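PDB 3FX3: cyclic nucleotide-binding protein from Ruegeria pomeroyi, which probably acts as a DNA-binding transcription regulator of the Crp type, pairing a cyclic nucleotide-binding domain with a helix-turn-helix domain. Local coordinates for residues His6-Lys10 against Leu31-Trp36; Gly42-Gln48 against Tyr97-Ala103. All coordinates share one frame. Where two conformers were deposited one is given. Residue numbers count along the deposited sequence, not the author numbering.

Contact 1: His6-Lys10 against Leu31-Trp36; sequences HEAQK and LSQAVW. With PO4 (phosphate ion), chain F.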
# COMPACT_ATOMS: atom_id res chain seq x y z
N HIS B 6 3.58 1.34 -31.01
CA HIS B 6 2.62 0.76 -30.03
C HIS B 6 2.17 1.81 -28.99
O HIS B 6 1.99 1.49 -27.81
CB HIS B 6 3.24 -0.44 -29.24
CG HIS B 6 3.24 -1.76 -29.98
ND1 HIS B 6 2.18 -2.65 -29.93
CD2 HIS B 6 4.20 -2.37 -30.71
CE1 HIS B 6 2.48 -3.73 -30.64
NE2 HIS B 6 3.70 -3.58 -31.13
N GLU B 7 2.00 3.07 -29.41
CA GLU B 7 1.82 4.16 -28.45
C GLU B 7 0.60 4.06 -27.51
O GLU B 7 0.74 4.31 -26.32
CB GLU B 7 1.86 5.56 -29.12
CG GLU B 7 2.15 6.64 -28.05
CD GLU B 7 2.37 8.05 -28.60
OE1 GLU B 7 2.29 8.29 -29.83
OE2 GLU B 7 2.62 8.93 -27.75
N ALA B 8 -0.57 3.68 -28.03
CA ALA B 8 -1.76 3.58 -27.17
C ALA B 8 -1.59 2.47 -26.13
O ALA B 8 -2.01 2.62 -24.99
CB ALA B 8 -3.00 3.35 -28.01
N GLN B 9 -0.94 1.37 -26.50
CA GLN B 9 -0.73 0.25 -25.57
C GLN B 9 0.28 0.64 -24.50
O GLN B 9 0.09 0.35 -23.31
CB GLN B 9 -0.24 -0.99 -26.32
CG GLN B 9 -1.23 -1.57 -27.32
CD GLN B 9 -1.36 -0.76 -28.59
OE1 GLN B 9 -0.52 0.08 -28.92
NE2 GLN B 9 -2.46 -0.96 -29.29
N LYS B 10 1.33 1.33 -24.91
CA LYS B 10 2.35 1.79 -23.98
C LYS B 10 1.76 2.81 -22.96
O LYS B 10 2.16 2.79 -21.77
CB LYS B 10 3.54 2.39 -24.72
CG LYS B 10 4.42 1.36 -25.45
CD LYS B 10 5.50 2.10 -26.31
CE LYS B 10 6.44 1.11 -27.06
NZ LYS B 10 7.41 1.78 -28.02
N LEU B 31 10.30 0.15 -22.42
CA LEU B 31 9.10 -0.21 -23.15
C LEU B 31 9.42 -0.65 -24.58
O LEU B 31 8.71 -1.50 -25.15
CB LEU B 31 8.11 0.96 -23.18
CG LEU B 31 7.43 1.37 -21.86
CD1 LEU B 31 6.44 2.47 -22.14
CD2 LEU B 31 6.75 0.19 -21.15
N SER B 32 10.48 -0.09 -25.16
CA SER B 32 10.89 -0.45 -26.52
C SER B 32 11.44 -1.86 -26.59
O SER B 32 11.59 -2.37 -27.67
CB SER B 32 11.94 0.52 -27.08
OG SER B 32 11.36 1.75 -27.50
N GLN B 33 11.75 -2.47 -25.44
CA GLN B 33 12.25 -3.84 -25.41
C GLN B 33 11.17 -4.84 -24.99
O GLN B 33 11.45 -6.00 -24.74
CB GLN B 33 13.46 -3.91 -24.49
CG GLN B 33 14.63 -3.12 -25.09
CD GLN B 33 15.80 -3.07 -24.17
OE1 GLN B 33 16.59 -4.01 -24.13
NE2 GLN B 33 15.93 -1.96 -23.43
N ALA B 34 9.92 -4.39 -24.93
CA ALA B 34 8.83 -5.26 -24.56
C ALA B 34 8.56 -6.33 -25.62
O ALA B 34 8.85 -6.13 -26.80
CB ALA B 34 7.58 -4.42 -24.36
N VAL B 35 8.02 -7.46 -25.19
CA VAL B 35 7.48 -8.49 -26.09
C VAL B 35 5.95 -8.46 -25.96
O VAL B 35 5.40 -8.60 -24.87
CB VAL B 35 8.03 -9.90 -25.74
CG1 VAL B 35 7.40 -10.97 -26.64
CG2 VAL B 35 9.55 -9.92 -25.90
N TRP B 36 5.26 -8.27 -27.07
CA TRP B 36 3.81 -8.11 -27.04
C TRP B 36 3.13 -9.41 -27.41
O TRP B 36 3.45 -9.98 -28.43
CB TRP B 36 3.39 -7.00 -28.01
CG TRP B 36 4.06 -5.71 -27.70
CD1 TRP B 36 5.28 -5.27 -28.16
CD2 TRP B 36 3.57 -4.68 -26.83
NE1 TRP B 36 5.56 -4.04 -27.63
CE2 TRP B 36 4.53 -3.66 -26.81
CE3 TRP B 36 2.40 -4.52 -26.08
CZ2 TRP B 36 4.34 -2.48 -26.09
CZ3 TRP B 36 2.23 -3.37 -25.36
CH2 TRP B 36 3.20 -2.37 -25.36
P PO4 F . 9.39 -0.32 -30.28
O1 PO4 F . 10.32 -1.50 -30.05
O2 PO4 F . 8.17 -0.37 -29.37
O3 PO4 F . 10.21 0.94 -30.07
O4 PO4 F . 8.84 -0.39 -31.69
O HOH W 1 9.05 3.12 -26.23
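The imidazole of H6 lies flat over the five-membered ring of W36, the two centroids 3.9 Å apart and the planes only 5° from parallel, so that CD2 of H6 sits 3.8 Å from NE1 of W36. H6 holds the N-cap position of the helix that follows, and its carbonyl O accepts the first helical bond, from K10 N at 3.0 Å. One turn on, the same indole meets the helix again: Q9 CB approaches W36 CZ3 to 3.6 Å, and K10 CG lies 3.9 Å from W36 CZ2, near the plane of the ring. The extended K10 side chain has a double character. Its CB packs on L31 CD1 at 3.9 Å, while its ammonium group reaches S32 only indirectly. A water bridges K10 NZ (2.8 Å) and S32 OG (3.0 Å), and a phosphate ion, probably from the crystallisation liquor, takes hydrogen bonds from K10 NZ to O2 (2.7 Å) and from S32 OG to O3 (2.9 Å). The example illustrates how an N-terminal helix can be laid against strand and turn largely through one aromatic side chain, with an aliphatic contact and water- and ion-mediated links beside it. Helix 7-13 rests where the chain leaves helix 24-31, makes a type I turn from L31 to A34 and enters edge strand 35-39, whose neighbour 107-113 places M110 against L31 and W36.

Contact 2: Gly42-Gln48 against Tyr97-Ala103; sequences GETLFLQ and YPVSAEA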
# COMPACT_ATOMS: atom_id res chain seq x y z
N GLY B 42 -8.84 -18.74 -21.81
CA GLY B 42 -8.39 -20.05 -21.36
C GLY B 42 -6.94 -20.39 -21.68
O GLY B 42 -6.45 -21.46 -21.33
N GLU B 43 -6.22 -19.49 -22.37
CA GLU B 43 -4.84 -19.78 -22.74
C GLU B 43 -3.90 -19.51 -21.55
O GLU B 43 -4.04 -18.48 -20.85
CB GLU B 43 -4.42 -18.94 -23.94
CG GLU B 43 -3.07 -19.37 -24.54
CD GLU B 43 -2.64 -18.60 -25.80
OE1 GLU B 43 -3.49 -17.97 -26.47
OE2 GLU B 43 -1.43 -18.68 -26.11
N THR B 44 -2.93 -20.41 -21.38
CA THR B 44 -1.88 -20.29 -20.39
C THR B 44 -0.86 -19.18 -20.74
O THR B 44 -0.38 -19.12 -21.88
CB THR B 44 -1.14 -21.63 -20.24
OG1 THR B 44 -2.05 -22.59 -19.69
CG2 THR B 44 0.10 -21.51 -19.34
N LEU B 45 -0.56 -18.32 -19.77
CA LEU B 45 0.56 -17.35 -19.87
C LEU B 45 1.80 -17.99 -19.31
O LEU B 45 2.85 -17.91 -19.92
CB LEU B 45 0.28 -16.07 -19.09
CG LEU B 45 -0.68 -15.05 -19.68
CD1 LEU B 45 -2.13 -15.56 -19.64
CD2 LEU B 45 -0.55 -13.72 -18.91
N PHE B 46 1.67 -18.62 -18.14
CA PHE B 46 2.72 -19.41 -17.57
C PHE B 46 2.16 -20.36 -16.56
O PHE B 46 1.06 -20.21 -16.09
CB PHE B 46 3.81 -18.54 -16.92
CG PHE B 46 3.31 -17.58 -15.86
CD1 PHE B 46 3.11 -18.00 -14.55
CD2 PHE B 46 3.09 -16.24 -16.16
CE1 PHE B 46 2.66 -17.11 -13.58
CE2 PHE B 46 2.64 -15.34 -15.19
CZ PHE B 46 2.43 -15.77 -13.90
N LEU B 47 2.99 -21.32 -16.20
CA LEU B 47 2.64 -22.34 -15.24
C LEU B 47 3.57 -22.29 -14.02
O LEU B 47 4.76 -21.97 -14.11
CB LEU B 47 2.73 -23.74 -15.89
CG LEU B 47 1.77 -24.07 -17.03
CD1 LEU B 47 2.06 -25.50 -17.59
CD2 LEU B 47 0.29 -23.92 -16.52
N GLN B 48 2.97 -22.64 -12.88
CA GLN B 48 3.66 -22.90 -11.64
C GLN B 48 4.92 -23.72 -11.87
O GLN B 48 4.88 -24.68 -12.60
CB GLN B 48 2.70 -23.68 -10.75
CG GLN B 48 2.79 -23.38 -9.32
CD GLN B 48 1.77 -24.16 -8.47
OE1 GLN B 48 0.55 -24.12 -8.69
NE2 GLN B 48 2.29 -24.87 -7.49
N TYR B 97 7.89 -19.79 -10.55
CA TYR B 97 6.55 -19.26 -10.35
C TYR B 97 5.81 -20.07 -9.29
O TYR B 97 5.79 -21.29 -9.37
CB TYR B 97 5.75 -19.31 -11.64
CG TYR B 97 6.04 -18.23 -12.65
CD1 TYR B 97 5.91 -16.89 -12.32
CD2 TYR B 97 6.43 -18.54 -13.96
CE1 TYR B 97 6.16 -15.88 -13.24
CE2 TYR B 97 6.68 -17.52 -14.92
CZ TYR B 97 6.52 -16.18 -14.53
OH TYR B 97 6.74 -15.14 -15.42
N PRO B 98 5.22 -19.39 -8.29
CA PRO B 98 4.46 -20.06 -7.24
C PRO B 98 3.00 -20.28 -7.65
O PRO B 98 2.27 -20.95 -6.94
CB PRO B 98 4.54 -19.08 -6.06
CG PRO B 98 4.68 -17.76 -6.67
CD PRO B 98 5.36 -17.95 -8.01
N VAL B 99 2.61 -19.71 -8.79
CA VAL B 99 1.26 -19.80 -9.32
C VAL B 99 1.31 -19.95 -10.83
O VAL B 99 2.36 -19.72 -11.47
CB VAL B 99 0.42 -18.56 -8.96
CG1 VAL B 99 0.25 -18.43 -7.43
CG2 VAL B 99 1.02 -17.30 -9.54
N SER B 100 0.18 -20.37 -11.40
CA SER B 100 -0.03 -20.33 -12.85
C SER B 100 -0.87 -19.12 -13.18
O SER B 100 -1.53 -18.58 -12.31
CB SER B 100 -0.75 -21.61 -13.29
OG SER B 100 0.04 -22.73 -12.95
N ALA B 101 -0.82 -18.70 -14.45
CA ALA B 101 -1.58 -17.56 -14.95
C ALA B 101 -2.28 -18.00 -16.24
O ALA B 101 -1.66 -18.61 -17.12
CB ALA B 101 -0.67 -16.40 -15.28
N GLU B 102 -3.53 -17.62 -16.37
CA GLU B 102 -4.35 -17.99 -17.50
C GLU B 102 -5.25 -16.84 -17.87
O GLU B 102 -5.76 -16.16 -16.97
CB GLU B 102 -5.21 -19.18 -17.10
CG GLU B 102 -5.95 -19.83 -18.21
CD GLU B 102 -6.61 -21.13 -17.73
OE1 GLU B 102 -5.86 -22.09 -17.44
OE2 GLU B 102 -7.87 -21.15 -17.62
N ALA B 103 -5.45 -16.63 -19.16
CA ALA B 103 -6.37 -15.61 -19.65
C ALA B 103 -7.81 -16.02 -19.33
O ALA B 103 -8.23 -17.12 -19.63
CB ALA B 103 -6.20 -15.44 -21.15
O HOH W 2 -4.65 -23.34 -20.39
O HOH W 3 -3.27 -22.42 -17.37
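Backbone hydrogen bonds tie these antiparallel segments together: G42 N to A103 O (2.8 Å), A103 N to E43 O (2.9 Å) and A101 N to F46 O (2.9 Å). A101 O receives both L45 N, at 2.9 Å, and F46 N, weakly, at 3.5 Å; two residues thus face one, a classic beta bulge. Beyond it a side chain takes over, S100 OG accepting from Q48 N at 2.9 Å. Aromatic packing fills one face of the pair. The F46 ring is sandwiched between Y97, stacked face to face with centroids 3.7 Å apart, and A101 CB, which makes a CH-pi contact 3.6 Å from its centroid; Y97 OH bonds onward to H56. Water mediates on the other face, where one molecule links T44 OG1 and E102 OE1, each at 2.6 Å. Pairing edge strand 44-46 with 100-103, itself paired antiparallel with 62-68, is characteristic of the antiparallel beta roll of cyclic nucleotide-binding domains.

The two contacts show how chemistry follows position within one domain. Contact 1 is a surface contact burying 324 Å², in which a helix meets a turn and the start of a strand through side chains, water and a bound ion. Contact 2 is partly buried, covers 711 Å² and rests chiefly on main-chain pairing within a sheet. Each contains a face-to-face aromatic stack, but that of contact 1 involves an exposed histidine, whereas both rings of contact 2 are buried. They share no element: strands 35-39 and 44-46 follow one another in the chain yet border different sheets, and the contacts' nearest atoms remain about 10 Å apart.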